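PDB 5V4T: hypothetic aldehyde deformylating oxygenase from Sulfolobus tokodaii, which binds ferric iron in a ferritin-like helical fold and probably acts as an aldehyde deformylating oxygenase. Local coordinates for residues 33-38 with 88-93; 77-82 with 174-179; 105-110 with 149-154; 121-126 with 137-142; 157-162 with 207-212. All coordinates share one frame; numbering follows the deposited sequence.

Interaction 1 of 5, residues 33-38 with 88-93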
# COMPACT_ATOMS: atom_id res chain seq x y z
N LYS A 33 6.22 -11.45 -10.09
CA LYS A 33 7.60 -11.83 -9.78
C LYS A 33 8.63 -10.87 -10.40
O LYS A 33 9.68 -10.57 -9.79
CB LYS A 33 7.82 -13.24 -10.34
CG LYS A 33 9.20 -13.82 -10.09
CD LYS A 33 9.27 -15.20 -10.72
CE LYS A 33 10.72 -15.53 -11.05
NZ LYS A 33 10.81 -16.95 -11.46
N ILE A 34 8.32 -10.42 -11.61
CA ILE A 34 9.20 -9.55 -12.38
C ILE A 34 9.51 -8.22 -11.66
O ILE A 34 10.53 -7.58 -11.95
CB ILE A 34 8.63 -9.26 -13.80
CG1 ILE A 34 9.68 -8.74 -14.75
CG2 ILE A 34 7.44 -8.31 -13.75
CD1 ILE A 34 9.30 -8.92 -16.20
N LEU A 35 8.62 -7.80 -10.75
CA LEU A 35 8.84 -6.53 -10.05
C LEU A 35 10.04 -6.55 -9.19
O LEU A 35 10.62 -5.51 -8.94
CB LEU A 35 7.62 -6.16 -9.16
CG LEU A 35 6.40 -5.58 -9.88
CD1 LEU A 35 5.27 -5.42 -8.87
CD2 LEU A 35 6.73 -4.21 -10.46
N LYS A 36 10.44 -7.73 -8.71
CA LYS A 36 11.67 -7.78 -7.86
C LYS A 36 12.89 -7.33 -8.69
O LYS A 36 13.61 -6.38 -8.30
CB LYS A 36 11.87 -9.20 -7.32
CG LYS A 36 13.02 -9.35 -6.34
CD LYS A 36 13.15 -10.80 -5.89
CE LYS A 36 14.14 -10.92 -4.76
NZ LYS A 36 14.36 -12.28 -4.23
N LYS A 37 13.07 -7.95 -9.85
CA LYS A 37 14.18 -7.60 -10.74
C LYS A 37 14.12 -6.15 -11.18
O LYS A 37 15.11 -5.43 -11.16
CB LYS A 37 14.18 -8.45 -12.02
CG LYS A 37 15.17 -9.55 -11.89
CD LYS A 37 14.99 -10.65 -12.94
CE LYS A 37 15.69 -11.91 -12.45
NZ LYS A 37 15.68 -12.97 -13.49
N LEU A 38 12.94 -5.72 -11.61
CA LEU A 38 12.79 -4.34 -12.08
C LEU A 38 13.06 -3.34 -10.98
O LEU A 38 13.73 -2.35 -11.21
CB LEU A 38 11.41 -4.13 -12.65
CG LEU A 38 11.12 -4.87 -13.97
CD1 LEU A 38 9.62 -4.95 -14.19
CD2 LEU A 38 11.87 -4.24 -15.10
N GLY A 88 -0.40 -2.57 -13.98
CA GLY A 88 0.04 -1.31 -14.42
C GLY A 88 1.43 -0.91 -13.94
O GLY A 88 2.17 -0.21 -14.65
N LEU A 89 1.78 -1.24 -12.70
CA LEU A 89 3.09 -0.89 -12.21
C LEU A 89 4.19 -1.62 -12.97
O LEU A 89 5.23 -1.06 -13.22
CB LEU A 89 3.21 -1.15 -10.73
CG LEU A 89 4.47 -0.78 -9.99
CD1 LEU A 89 4.61 0.71 -10.00
CD2 LEU A 89 4.41 -1.36 -8.57
N VAL A 90 3.96 -2.88 -13.31
CA VAL A 90 4.94 -3.59 -14.13
C VAL A 90 5.17 -2.82 -15.45
O VAL A 90 6.33 -2.58 -15.88
CB VAL A 90 4.48 -5.03 -14.38
CG1 VAL A 90 5.32 -5.69 -15.48
CG2 VAL A 90 4.53 -5.84 -13.10
N GLU A 91 4.09 -2.43 -16.11
CA GLU A 91 4.19 -1.60 -17.35
C GLU A 91 4.97 -0.30 -17.12
O GLU A 91 5.86 0.09 -17.90
CB GLU A 91 2.77 -1.33 -17.87
CG GLU A 91 2.03 -2.58 -18.29
CD GLU A 91 0.64 -2.31 -18.86
OE1 GLU A 91 0.16 -1.15 -18.81
OE2 GLU A 91 0.02 -3.29 -19.31
N ASP A 92 4.69 0.37 -16.02
CA ASP A 92 5.40 1.58 -15.67
C ASP A 92 6.89 1.37 -15.51
O ASP A 92 7.67 2.21 -15.95
CB ASP A 92 4.80 2.23 -14.42
CG ASP A 92 3.44 2.92 -14.71
OD1 ASP A 92 3.10 3.11 -15.93
OD2 ASP A 92 2.72 3.23 -13.74
N PHE A 93 7.28 0.28 -14.85
CA PHE A 93 8.70 0.00 -14.67
C PHE A 93 9.44 -0.18 -16.00
O PHE A 93 10.66 0.13 -16.09
CB PHE A 93 8.89 -1.23 -13.82
CG PHE A 93 9.11 -0.90 -12.37
CD1 PHE A 93 10.33 -0.51 -11.92
CD2 PHE A 93 8.09 -0.95 -11.49
CE1 PHE A 93 10.55 -0.24 -10.61
CE2 PHE A 93 8.28 -0.68 -10.15
CZ PHE A 93 9.52 -0.29 -9.70

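Interaction 2 of 5, residues 77-82 with 174-179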
# COMPACT_ATOMS: atom_id res chain seq x y z
N ARG A 77 -8.48 -13.53 -1.51
CA ARG A 77 -8.58 -13.09 -2.91
C ARG A 77 -8.50 -11.55 -2.95
O ARG A 77 -9.29 -10.88 -2.30
CB ARG A 77 -9.89 -13.57 -3.54
CG ARG A 77 -10.15 -13.09 -4.97
CD ARG A 77 -11.35 -13.83 -5.59
NE ARG A 77 -11.13 -15.29 -5.58
CZ ARG A 77 -10.57 -16.00 -6.56
NH1 ARG A 77 -10.16 -15.43 -7.69
NH2 ARG A 77 -10.42 -17.32 -6.42
N LEU A 78 -7.57 -11.04 -3.75
CA LEU A 78 -7.46 -9.60 -4.00
C LEU A 78 -8.48 -9.13 -5.00
O LEU A 78 -8.77 -9.85 -5.97
CB LEU A 78 -6.06 -9.24 -4.48
CG LEU A 78 -4.90 -9.19 -3.46
CD1 LEU A 78 -5.20 -8.18 -2.34
CD2 LEU A 78 -4.54 -10.54 -2.87
N PRO A 79 -9.00 -7.91 -4.82
CA PRO A 79 -9.98 -7.45 -5.78
C PRO A 79 -9.43 -7.12 -7.19
O PRO A 79 -8.22 -6.84 -7.39
CB PRO A 79 -10.57 -6.24 -5.09
CG PRO A 79 -9.45 -5.69 -4.29
CD PRO A 79 -8.75 -6.91 -3.78
N PRO A 80 -10.31 -7.10 -8.21
CA PRO A 80 -9.85 -6.93 -9.57
C PRO A 80 -9.09 -5.62 -9.82
O PRO A 80 -8.14 -5.59 -10.60
CB PRO A 80 -11.16 -6.92 -10.37
CG PRO A 80 -12.14 -7.58 -9.51
CD PRO A 80 -11.79 -7.24 -8.12
N SER A 81 -9.55 -4.55 -9.19
CA SER A 81 -8.89 -3.24 -9.35
C SER A 81 -7.48 -3.24 -8.74
O SER A 81 -6.60 -2.48 -9.20
CB SER A 81 -9.75 -2.12 -8.76
OG SER A 81 -10.92 -1.85 -9.59
N TYR A 82 -7.26 -4.04 -7.71
CA TYR A 82 -5.91 -4.16 -7.13
C TYR A 82 -4.99 -4.87 -8.11
O TYR A 82 -3.82 -4.52 -8.33
CB TYR A 82 -6.00 -4.95 -5.82
CG TYR A 82 -4.69 -5.24 -5.17
CD1 TYR A 82 -3.89 -6.30 -5.57
CD2 TYR A 82 -4.24 -4.43 -4.12
CE1 TYR A 82 -2.70 -6.55 -4.94
CE2 TYR A 82 -3.03 -4.69 -3.49
CZ TYR A 82 -2.28 -5.72 -3.90
OH TYR A 82 -1.10 -5.95 -3.24
N VAL A 174 -9.86 4.36 -5.62
CA VAL A 174 -11.14 4.39 -4.97
C VAL A 174 -11.86 3.03 -5.17
O VAL A 174 -12.47 2.54 -4.25
CB VAL A 174 -12.00 5.59 -5.45
CG1 VAL A 174 -13.45 5.41 -5.03
CG2 VAL A 174 -11.43 6.88 -4.91
N GLN A 175 -11.79 2.48 -6.36
CA GLN A 175 -12.46 1.19 -6.66
C GLN A 175 -11.91 0.08 -5.83
O GLN A 175 -12.65 -0.78 -5.37
CB GLN A 175 -12.43 0.85 -8.15
CG GLN A 175 -13.42 1.71 -8.95
CD GLN A 175 -14.85 1.83 -8.31
OE1 GLN A 175 -15.54 0.83 -8.02
NE2 GLN A 175 -15.27 3.08 -8.08
N ILE A 176 -10.59 0.10 -5.57
CA ILE A 176 -10.03 -0.92 -4.67
C ILE A 176 -10.67 -0.92 -3.29
O ILE A 176 -10.97 -1.97 -2.76
CB ILE A 176 -8.50 -0.75 -4.57
CG1 ILE A 176 -7.83 -1.10 -5.87
CG2 ILE A 176 -7.92 -1.62 -3.47
CD1 ILE A 176 -6.38 -0.66 -6.00
N VAL A 177 -10.85 0.25 -2.69
CA VAL A 177 -11.44 0.35 -1.36
C VAL A 177 -12.92 -0.04 -1.44
O VAL A 177 -13.39 -0.81 -0.61
CB VAL A 177 -11.25 1.73 -0.78
CG1 VAL A 177 -12.02 1.90 0.52
CG2 VAL A 177 -9.74 1.97 -0.58
N LYS A 178 -13.63 0.43 -2.46
CA LYS A 178 -15.07 0.06 -2.56
C LYS A 178 -15.30 -1.42 -2.76
O LYS A 178 -16.28 -1.98 -2.20
CB LYS A 178 -15.74 0.87 -3.68
CG LYS A 178 -15.88 2.32 -3.35
CD LYS A 178 -16.63 3.12 -4.41
CE LYS A 178 -17.38 4.24 -3.71
NZ LYS A 178 -17.92 5.27 -4.66
N GLU A 179 -14.39 -2.07 -3.49
CA GLU A 179 -14.41 -3.50 -3.69
C GLU A 179 -14.21 -4.30 -2.41
O GLU A 179 -14.59 -5.50 -2.34
CB GLU A 179 -13.44 -3.91 -4.83
CG GLU A 179 -13.91 -3.44 -6.23
CD GLU A 179 -12.84 -3.51 -7.31
OE1 GLU A 179 -11.75 -4.07 -7.03
OE2 GLU A 179 -13.06 -2.96 -8.44

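Interaction 3 of 5, residues 105-110 with 149-154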
# COMPACT_ATOMS: atom_id res chain seq x y z
N ARG A 105 2.25 6.36 -9.72
CA ARG A 105 1.43 5.19 -9.46
C ARG A 105 1.74 4.56 -8.12
O ARG A 105 0.80 4.21 -7.36
CB ARG A 105 1.57 4.12 -10.55
CG ARG A 105 0.77 2.85 -10.26
CD ARG A 105 0.99 1.75 -11.28
NE ARG A 105 0.47 2.14 -12.57
CZ ARG A 105 -0.75 1.87 -13.06
NH1 ARG A 105 -1.63 1.23 -12.38
NH2 ARG A 105 -1.07 2.35 -14.29
N PHE A 106 3.03 4.46 -7.81
CA PHE A 106 3.43 3.76 -6.58
C PHE A 106 3.58 4.73 -5.44
O PHE A 106 2.73 4.72 -4.49
CB PHE A 106 4.72 2.96 -6.76
CG PHE A 106 4.97 2.05 -5.60
CD1 PHE A 106 4.18 0.91 -5.39
CD2 PHE A 106 5.96 2.34 -4.69
CE1 PHE A 106 4.36 0.12 -4.28
CE2 PHE A 106 6.16 1.52 -3.58
CZ PHE A 106 5.35 0.42 -3.37
N HIS A 107 4.54 5.66 -5.47
CA HIS A 107 4.72 6.46 -4.29
C HIS A 107 3.49 7.28 -3.93
O HIS A 107 3.13 7.43 -2.76
CB HIS A 107 5.96 7.31 -4.38
CG HIS A 107 7.21 6.50 -4.62
ND1 HIS A 107 7.50 5.86 -5.81
CD2 HIS A 107 8.20 6.16 -3.77
CE1 HIS A 107 8.64 5.20 -5.70
NE2 HIS A 107 9.10 5.39 -4.47
N MET A 108 2.92 7.99 -4.91
CA MET A 108 1.80 8.87 -4.58
C MET A 108 0.50 8.12 -4.35
O MET A 108 -0.09 8.31 -3.32
CB MET A 108 1.57 9.94 -5.70
CG MET A 108 2.75 10.87 -5.91
SD MET A 108 3.23 11.90 -4.51
CE MET A 108 4.71 11.03 -3.92
N ILE A 109 0.07 7.30 -5.30
CA ILE A 109 -1.24 6.69 -5.21
C ILE A 109 -1.19 5.47 -4.26
O ILE A 109 -2.05 5.24 -3.45
CB ILE A 109 -1.79 6.33 -6.61
CG1 ILE A 109 -2.27 7.58 -7.36
CG2 ILE A 109 -2.84 5.25 -6.57
CD1 ILE A 109 -3.56 8.19 -6.83
N THR A 110 -0.20 4.62 -4.45
CA THR A 110 -0.20 3.35 -3.71
C THR A 110 0.25 3.58 -2.30
O THR A 110 -0.45 3.18 -1.36
CB THR A 110 0.65 2.26 -4.40
OG1 THR A 110 0.19 2.10 -5.75
CG2 THR A 110 0.57 0.94 -3.69
N VAL A 149 6.97 8.14 0.67
CA VAL A 149 6.24 9.16 -0.04
C VAL A 149 7.05 10.42 -0.29
O VAL A 149 7.04 10.94 -1.42
CB VAL A 149 4.93 9.46 0.75
CG1 VAL A 149 4.25 10.68 0.14
CG2 VAL A 149 4.03 8.27 0.70
N SER A 150 7.83 10.86 0.70
CA SER A 150 8.74 12.02 0.57
C SER A 150 9.76 11.75 -0.48
O SER A 150 10.03 12.61 -1.35
CB SER A 150 9.50 12.32 1.88
OG SER A 150 8.57 12.67 2.82
N PHE A 151 10.29 10.53 -0.50
CA PHE A 151 11.22 10.16 -1.55
C PHE A 151 10.58 10.23 -2.93
O PHE A 151 11.18 10.78 -3.87
CB PHE A 151 11.79 8.76 -1.30
CG PHE A 151 12.71 8.28 -2.38
CD1 PHE A 151 13.88 8.95 -2.67
CD2 PHE A 151 12.43 7.13 -3.02
CE1 PHE A 151 14.70 8.48 -3.73
CE2 PHE A 151 13.21 6.68 -4.08
CZ PHE A 151 14.33 7.37 -4.42
N GLY A 152 9.35 9.73 -3.06
CA GLY A 152 8.69 9.78 -4.32
C GLY A 152 8.54 11.20 -4.81
O GLY A 152 8.70 11.45 -6.02
N LEU A 153 8.26 12.15 -3.92
CA LEU A 153 8.18 13.58 -4.32
C LEU A 153 9.46 14.03 -4.97
O LEU A 153 9.46 14.78 -5.91
CB LEU A 153 7.83 14.49 -3.14
CG LEU A 153 6.47 14.35 -2.52
CD1 LEU A 153 6.47 15.18 -1.23
CD2 LEU A 153 5.36 14.84 -3.48
N SER A 154 10.60 13.54 -4.48
CA SER A 154 11.85 13.90 -5.02
C SER A 154 12.14 13.37 -6.41
O SER A 154 12.97 13.97 -7.12
CB SER A 154 12.99 13.50 -3.98
OG SER A 154 13.43 12.21 -4.23

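Interaction 4 of 5, residues 121-126 with 137-142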
# COMPACT_ATOMS: atom_id res chain seq x y z
N ILE A 121 -6.40 1.90 9.11
CA ILE A 121 -7.35 0.90 9.57
C ILE A 121 -6.64 -0.19 10.37
O ILE A 121 -7.05 -0.54 11.45
CB ILE A 121 -8.12 0.28 8.41
CG1 ILE A 121 -8.96 1.36 7.69
CG2 ILE A 121 -8.94 -0.90 8.87
CD1 ILE A 121 -9.44 0.87 6.34
N LEU A 122 -5.52 -0.69 9.84
CA LEU A 122 -4.75 -1.71 10.57
C LEU A 122 -4.25 -1.26 11.91
O LEU A 122 -4.25 -2.05 12.88
CB LEU A 122 -3.62 -2.34 9.70
CG LEU A 122 -4.15 -3.11 8.51
CD1 LEU A 122 -3.01 -3.48 7.57
CD2 LEU A 122 -4.88 -4.39 8.95
N ASN A 123 -3.76 -0.01 11.98
CA ASN A 123 -3.31 0.56 13.26
C ASN A 123 -4.42 0.66 14.29
O ASN A 123 -4.34 0.16 15.38
CB ASN A 123 -2.73 1.95 12.95
CG ASN A 123 -2.05 2.58 14.11
OD1 ASN A 123 -1.82 2.01 15.17
ND2 ASN A 123 -1.68 3.84 13.91
N GLU A 124 -5.48 1.31 13.89
CA GLU A 124 -6.63 1.53 14.77
C GLU A 124 -7.24 0.21 15.25
O GLU A 124 -7.54 0.04 16.43
CB GLU A 124 -7.67 2.33 14.06
CG GLU A 124 -7.21 3.74 13.82
CD GLU A 124 -8.22 4.62 13.13
OE1 GLU A 124 -9.28 4.14 12.71
OE2 GLU A 124 -7.92 5.85 13.03
N THR A 125 -7.38 -0.73 14.32
CA THR A 125 -8.05 -1.99 14.61
C THR A 125 -7.16 -2.85 15.53
O THR A 125 -7.64 -3.45 16.53
CB THR A 125 -8.42 -2.74 13.33
OG1 THR A 125 -9.31 -1.93 12.57
CG2 THR A 125 -9.09 -4.05 13.67
N SER A 126 -5.87 -2.93 15.23
CA SER A 126 -4.97 -3.72 16.07
C SER A 126 -4.84 -3.12 17.44
O SER A 126 -4.74 -3.83 18.42
CB SER A 126 -3.62 -3.93 15.42
OG SER A 126 -2.93 -2.72 15.07
N GLY A 137 4.27 -3.33 14.50
CA GLY A 137 4.74 -3.56 13.16
C GLY A 137 4.08 -2.57 12.19
O GLY A 137 4.74 -1.96 11.33
N ILE A 138 2.81 -2.35 12.35
CA ILE A 138 2.11 -1.38 11.48
C ILE A 138 2.67 0.03 11.74
O ILE A 138 2.86 0.78 10.79
CB ILE A 138 0.57 -1.43 11.76
CG1 ILE A 138 -0.03 -2.81 11.36
CG2 ILE A 138 -0.17 -0.33 11.05
CD1 ILE A 138 0.16 -3.17 9.93
N LYS A 139 2.90 0.42 13.00
CA LYS A 139 3.47 1.75 13.29
C LYS A 139 4.80 1.91 12.59
O LYS A 139 5.09 3.02 12.09
CB LYS A 139 3.55 1.97 14.79
CG LYS A 139 2.19 2.21 15.37
CD LYS A 139 2.08 2.01 16.85
CE LYS A 139 3.08 2.74 17.62
NZ LYS A 139 2.84 2.54 19.11
N ARG A 140 5.61 0.84 12.55
CA ARG A 140 6.90 0.89 11.88
C ARG A 140 6.75 1.07 10.38
O ARG A 140 7.46 1.90 9.77
CB ARG A 140 7.75 -0.34 12.20
CG ARG A 140 8.20 -0.42 13.66
CD ARG A 140 8.81 -1.72 14.07
NE ARG A 140 9.26 -1.63 15.44
CZ ARG A 140 9.70 -2.67 16.16
NH1 ARG A 140 9.61 -3.89 15.66
NH2 ARG A 140 10.13 -2.47 17.39
N ILE A 141 5.78 0.40 9.79
CA ILE A 141 5.54 0.56 8.38
C ILE A 141 5.04 1.97 8.09
O ILE A 141 5.47 2.60 7.13
CB ILE A 141 4.55 -0.51 7.88
CG1 ILE A 141 5.17 -1.89 8.00
CG2 ILE A 141 4.15 -0.21 6.43
CD1 ILE A 141 4.18 -3.04 7.73
N ILE A 142 4.17 2.49 8.92
CA ILE A 142 3.69 3.89 8.75
C ILE A 142 4.86 4.83 8.72
O ILE A 142 4.93 5.71 7.82
CB ILE A 142 2.64 4.28 9.81
CG1 ILE A 142 1.37 3.51 9.57
CG2 ILE A 142 2.39 5.75 9.87
CD1 ILE A 142 0.38 3.55 10.71

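Interaction 5 of 5, residues 157-162 with 207-212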
# COMPACT_ATOMS: atom_id res chain seq x y z
N GLU A 157 9.81 15.63 -11.46
CA GLU A 157 10.24 16.91 -12.00
C GLU A 157 9.14 17.64 -12.75
O GLU A 157 8.97 18.85 -12.60
CB GLU A 157 11.40 16.73 -12.97
CG GLU A 157 12.32 15.57 -12.64
CD GLU A 157 13.40 15.93 -11.65
OE1 GLU A 157 13.10 16.68 -10.69
OE2 GLU A 157 14.54 15.43 -11.84
N ASP A 158 8.48 16.91 -13.60
CA ASP A 158 7.37 17.50 -14.39
C ASP A 158 6.09 17.53 -13.56
O ASP A 158 5.35 16.55 -13.53
CB ASP A 158 7.17 16.69 -15.63
CG ASP A 158 6.23 17.33 -16.68
OD1 ASP A 158 5.37 18.16 -16.35
OD2 ASP A 158 6.33 16.89 -17.87
N LYS A 159 5.87 18.66 -12.93
CA LYS A 159 4.76 18.82 -11.96
C LYS A 159 3.43 18.63 -12.61
O LYS A 159 2.56 17.89 -12.09
CB LYS A 159 4.82 20.20 -11.28
CG LYS A 159 5.99 20.43 -10.33
CD LYS A 159 5.92 21.86 -9.79
CE LYS A 159 7.14 22.11 -8.96
NZ LYS A 159 6.90 23.23 -8.04
N GLU A 160 3.21 19.22 -13.77
CA GLU A 160 1.94 19.06 -14.47
C GLU A 160 1.65 17.62 -14.88
O GLU A 160 0.53 17.10 -14.64
CB GLU A 160 1.93 20.02 -15.68
CG GLU A 160 0.67 20.00 -16.51
CD GLU A 160 0.76 20.85 -17.78
OE1 GLU A 160 1.71 21.67 -17.96
OE2 GLU A 160 -0.18 20.73 -18.62
N TYR A 161 2.65 16.89 -15.42
CA TYR A 161 2.45 15.54 -15.76
C TYR A 161 2.13 14.67 -14.52
O TYR A 161 1.25 13.79 -14.54
CB TYR A 161 3.75 14.99 -16.38
CG TYR A 161 3.67 13.55 -16.78
CD1 TYR A 161 3.11 13.15 -17.96
CD2 TYR A 161 4.23 12.56 -15.96
CE1 TYR A 161 3.09 11.78 -18.33
CE2 TYR A 161 4.21 11.22 -16.32
CZ TYR A 161 3.67 10.87 -17.55
OH TYR A 161 3.59 9.58 -17.95
N ALA A 162 2.82 14.95 -13.43
CA ALA A 162 2.62 14.15 -12.20
C ALA A 162 1.23 14.35 -11.57
O ALA A 162 0.56 13.40 -11.20
CB ALA A 162 3.72 14.45 -11.18
N ASN A 207 -1.05 19.00 -3.67
CA ASN A 207 -0.51 20.22 -3.14
C ASN A 207 1.01 20.20 -2.91
O ASN A 207 1.71 21.20 -3.16
CB ASN A 207 -1.22 20.56 -1.88
CG ASN A 207 -2.66 20.99 -2.12
OD1 ASN A 207 -3.05 21.27 -3.24
ND2 ASN A 207 -3.42 21.13 -1.04
N LYS A 208 1.50 19.07 -2.43
CA LYS A 208 2.93 18.93 -2.15
C LYS A 208 3.74 18.91 -3.46
O LYS A 208 4.78 19.56 -3.56
CB LYS A 208 3.17 17.65 -1.39
CG LYS A 208 3.11 17.84 0.11
CD LYS A 208 4.47 18.35 0.61
CE LYS A 208 4.88 17.79 1.96
NZ LYS A 208 5.59 18.82 2.76
N ILE A 209 3.20 18.23 -4.47
CA ILE A 209 3.81 18.22 -5.82
C ILE A 209 3.91 19.66 -6.39
O ILE A 209 4.95 20.06 -6.93
CB ILE A 209 3.10 17.32 -6.84
CG1 ILE A 209 3.18 15.82 -6.44
CG2 ILE A 209 3.62 17.54 -8.24
CD1 ILE A 209 2.22 14.99 -7.18
N LEU A 210 2.82 20.40 -6.27
CA LEU A 210 2.79 21.77 -6.75
C LEU A 210 3.63 22.75 -5.94
O LEU A 210 4.02 23.78 -6.48
CB LEU A 210 1.34 22.25 -6.94
CG LEU A 210 0.67 21.48 -8.05
CD1 LEU A 210 -0.77 21.94 -8.18
CD2 LEU A 210 1.28 21.56 -9.42
N GLY A 211 3.88 22.43 -4.69
CA GLY A 211 4.70 23.27 -3.81
C GLY A 211 6.18 23.05 -3.82
O GLY A 211 6.88 23.84 -3.21
N SER A 212 6.69 22.03 -4.54
CA SER A 212 8.14 21.67 -4.50
C SER A 212 9.07 22.70 -5.11
O SER A 212 8.73 23.19 -6.18
CB SER A 212 8.40 20.39 -5.26
OG SER A 212 7.59 19.37 -4.76

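Interaction 1 of 5, residues 33-38 with 88-93
This is an apolar helix-helix contact at the surface of the ferritin-like bundle. The start of helix 34-46 lies against the last turns of helix 80-93. The short helix axes run in broadly the same direction, 31° apart, and come within 10.3 Å. No hydrogen bond crosses the gap, and the contact is almost wholly between apolar side chains.

Leu35 touches three residues of the other helix, Leu89, Val90 and Phe93. Its CG stands beside the backbone N and anti to the carbonyl carbon (chi1 -77°), which brings the branched end across. Leu35 CG meets Val90 CG2 at 3.7 Å. Leu35 CD2 touches Phe93 CD2 at 3.7 Å, the two side chains crossing at about a right angle. The same methyl also packs on Leu89 CD2, at 4.1 Å.

Leu38 and Phe93 lie alongside each other, pointing opposite ways. Leu38 CB reaches Phe93 CD1 at 3.8 Å, and Leu38 CD1 reaches Phe93 CB at 3.8 Å. The ring thus has a leucine from each of two successive helical turns against it. At the outer margin Ile34 CG2 meets Val90 CG1 at 3.8 Å, again with the side chains nearly perpendicular.

Leu89 and Phe93 also pack on helix 98-128, through Arg105 and Phe106 for Leu89 and Ile102 for Phe93. Val90 touches Trp32, in the loop ahead of helix 34-46.

Interaction 2 of 5, residues 77-82 with 174-179
The carboxylate of Glu179 grips Ser81 with both oxygens. Ser81 N donates to Glu179 OE1 at 3.1 Å, with an N-H...O angle of 157°, and meets its syn lone pair. Ser81 OG donates to Glu179 OE2 at 2.7 Å, from 29° above the carboxylate plane. Two bonds to one residue fix the rotation of the carboxylate. Ser81 OG is suited to this because it sits beside its own backbone N.

The carboxylate rests at the start of helix 80-93, where Pro79 is the N-cap residue. Its charge would probably be stabilised by this helix end. Glu179 OE1 also lies close to the proline rings, 3.1 Å from Pro79 CB and 3.4 Å from Pro80 CD.

Further along, Ile176 lies against backbone. Ile176 CG1 is 3.5 Å from Tyr82 N, and Ile176 CD1 is 3.7 Å from Ser81 O. The Tyr82 ring leads away. Leu78 CD1 covers one face over the ring centre, 3.8 Å above the plane, and Tyr82 OH is hydrogen-bonded to His22 O.

The contact joins the start of helix 80-93 to the end of helix 159-179. Helix 10-23 packs on it through His22 and Tyr18, and Leu114 of helix 98-128 touches Ile176.

Interaction 3 of 5, residues 105-110 with 149-154
The His107 ring has Phe106 CD2 on one face, 4.0 Å above the plane and offset toward the rim. Phe151 meets it obliquely: the ring centroids are 6.0 Å apart and the planes stand at 68°. Gly152 CA lies 3.6 Å from His107 CG. With no side chain on Gly152, the imidazole packs directly on the helix backbone. His107 NE2 is hydrogen-bonded to Gln53 OE1 of helix 49-67, which fixes the ring's outer end.

Met108 is bent at chi2 and chi3, and this carries its methyl across. Met108 CE is 3.4 Å from Val149 O, while Met108 SD touches Leu153 CD2 at 3.8 Å.

Helix 98-128 has a wider pi-type turn at 105-110. Thr110 OG1 donates to Arg105 O at 2.7 Å, from above the carbonyl plane. Such turns recur in ferritin-like diiron proteins, and here the turn ends just before the iron ligand Glu111. The His107 side chain lies about 3 Å from that of Glu111, consistent with a second-shell position.

The axes of segments 105-110 and 149-154, in helices 98-128 and 132-155, cross at -128° and approach to 8.5 Å. Helix 49-67 covers Phe106 and Phe151. Helix 159-179 covers Met108 through Val166.

Interaction 4 of 5, residues 121-126 with 137-142
Asn123 leaves helix 98-128 with CG anti to the backbone N (chi1 -172°). Asn123 CB meets Ile138 CG2 at 3.9 Å. Beyond CG the amide splits between two neighbours of helix 132-155. Asn123 OD1 lies 4.0 Å from Lys139 CG, and Asn123 ND2 lies 3.8 Å from Ile142 CD1. These are packing contacts. The polar partner of OD1 is Asn135 ND2, one turn before Lys139, and this hydrogen bond holds the amide in place.

Ile138 fits against the other helix with both its branches. Ile138 CG2 reaches the backbone at Asn123 N, 3.7 Å away. Ile138 CD1 meets Leu122 CB at 3.9 Å, the two side chains crossing at about a right angle.

Ser126 OG turns back to its own helix and donates to Leu122 O at 2.6 Å, in the carbonyl plane and on a lone pair. Leu122 O also accepts from Ser126 N. Asn135 ND2 is hydrogen-bonded to Ser126 OG too, so one amide links Asn123 and Ser126.

The consecutive helices form a helical hairpin. The axes of segments 121-126 and 137-142 run 154° apart and come within 9.4 Å. Helix 10-23 packs on Leu122 through Leu19 and Phe23. Helix 49-67 packs on Ile138 through Phe64.

Interaction 5 of 5, residues 157-162 with 207-212
Hydrogen bonds across this contact all come from Lys159. Its CG is anti to the carbonyl carbon (chi1 -68°), and the chain runs extended from there to the end of helix 191-211. On the way Lys159 CD passes Ile209 O at 3.5 Å. Lys159 NZ donates to Ser212 O at 2.6 Å, in the carbonyl plane. A weak bond joins Lys159 NZ to Leu210 O at 3.3 Å. The ammonium group thus sits among carbonyls at a helix C-terminus, a setting that should suit a positive charge. Gly211 and Ser212 probably belong to the linker before the C-terminal histidines, so the stronger bond may not be native.

Hydrogen bonds within each segment shape the two helix ends. Asp158 is the N-cap of helix 159-179. Asp158 OD1 accepts from Tyr161 N at 3.1 Å, with an N-H...O angle of 168°, the donor lying well above the carboxylate plane. Asp158 OD2 forms a salt bridge with Arg97, which also makes a cation-pi contact with the Tyr161 ring. Ser212 OG donates to Lys208 O at 3.1 Å, on a lone pair.

Apolar packing comes from two pairs. Lys159 CB meets Leu210 CD2 at 4.2 Å, and Ala162 CB meets Ile209 CG2 at 4.3 Å.

Here the start of helix 159-179 faces the end of helix 191-211. Ile209 also packs on Leu153 of helix 132-155, and Ala162 touches Thr104 of helix 98-128.

Interaction 3 lies nearest the iron site: His107 is about 7 Å from the ion, side chain to metal. The side chains of Leu89 in interaction 1 and Ile142 in interaction 4 are each about 10 Å from the iron, and that of Tyr82 in interaction 2 about 12 Å. Interactions 3 and 4 join the same two helices, 98-128 and 132-155, at points 19 Å apart between centres. Interaction 1 touches interaction 3 through the salt bridge from Arg105 NE to Asp92 OD2, 2.8 Å long. Interaction 5 touches it too, with Leu153 CD2 3.8 Å from Ile209 CG1. Interactions 1 and 2 share helix 80-93. Interactions 2 and 5 share helix 159-179.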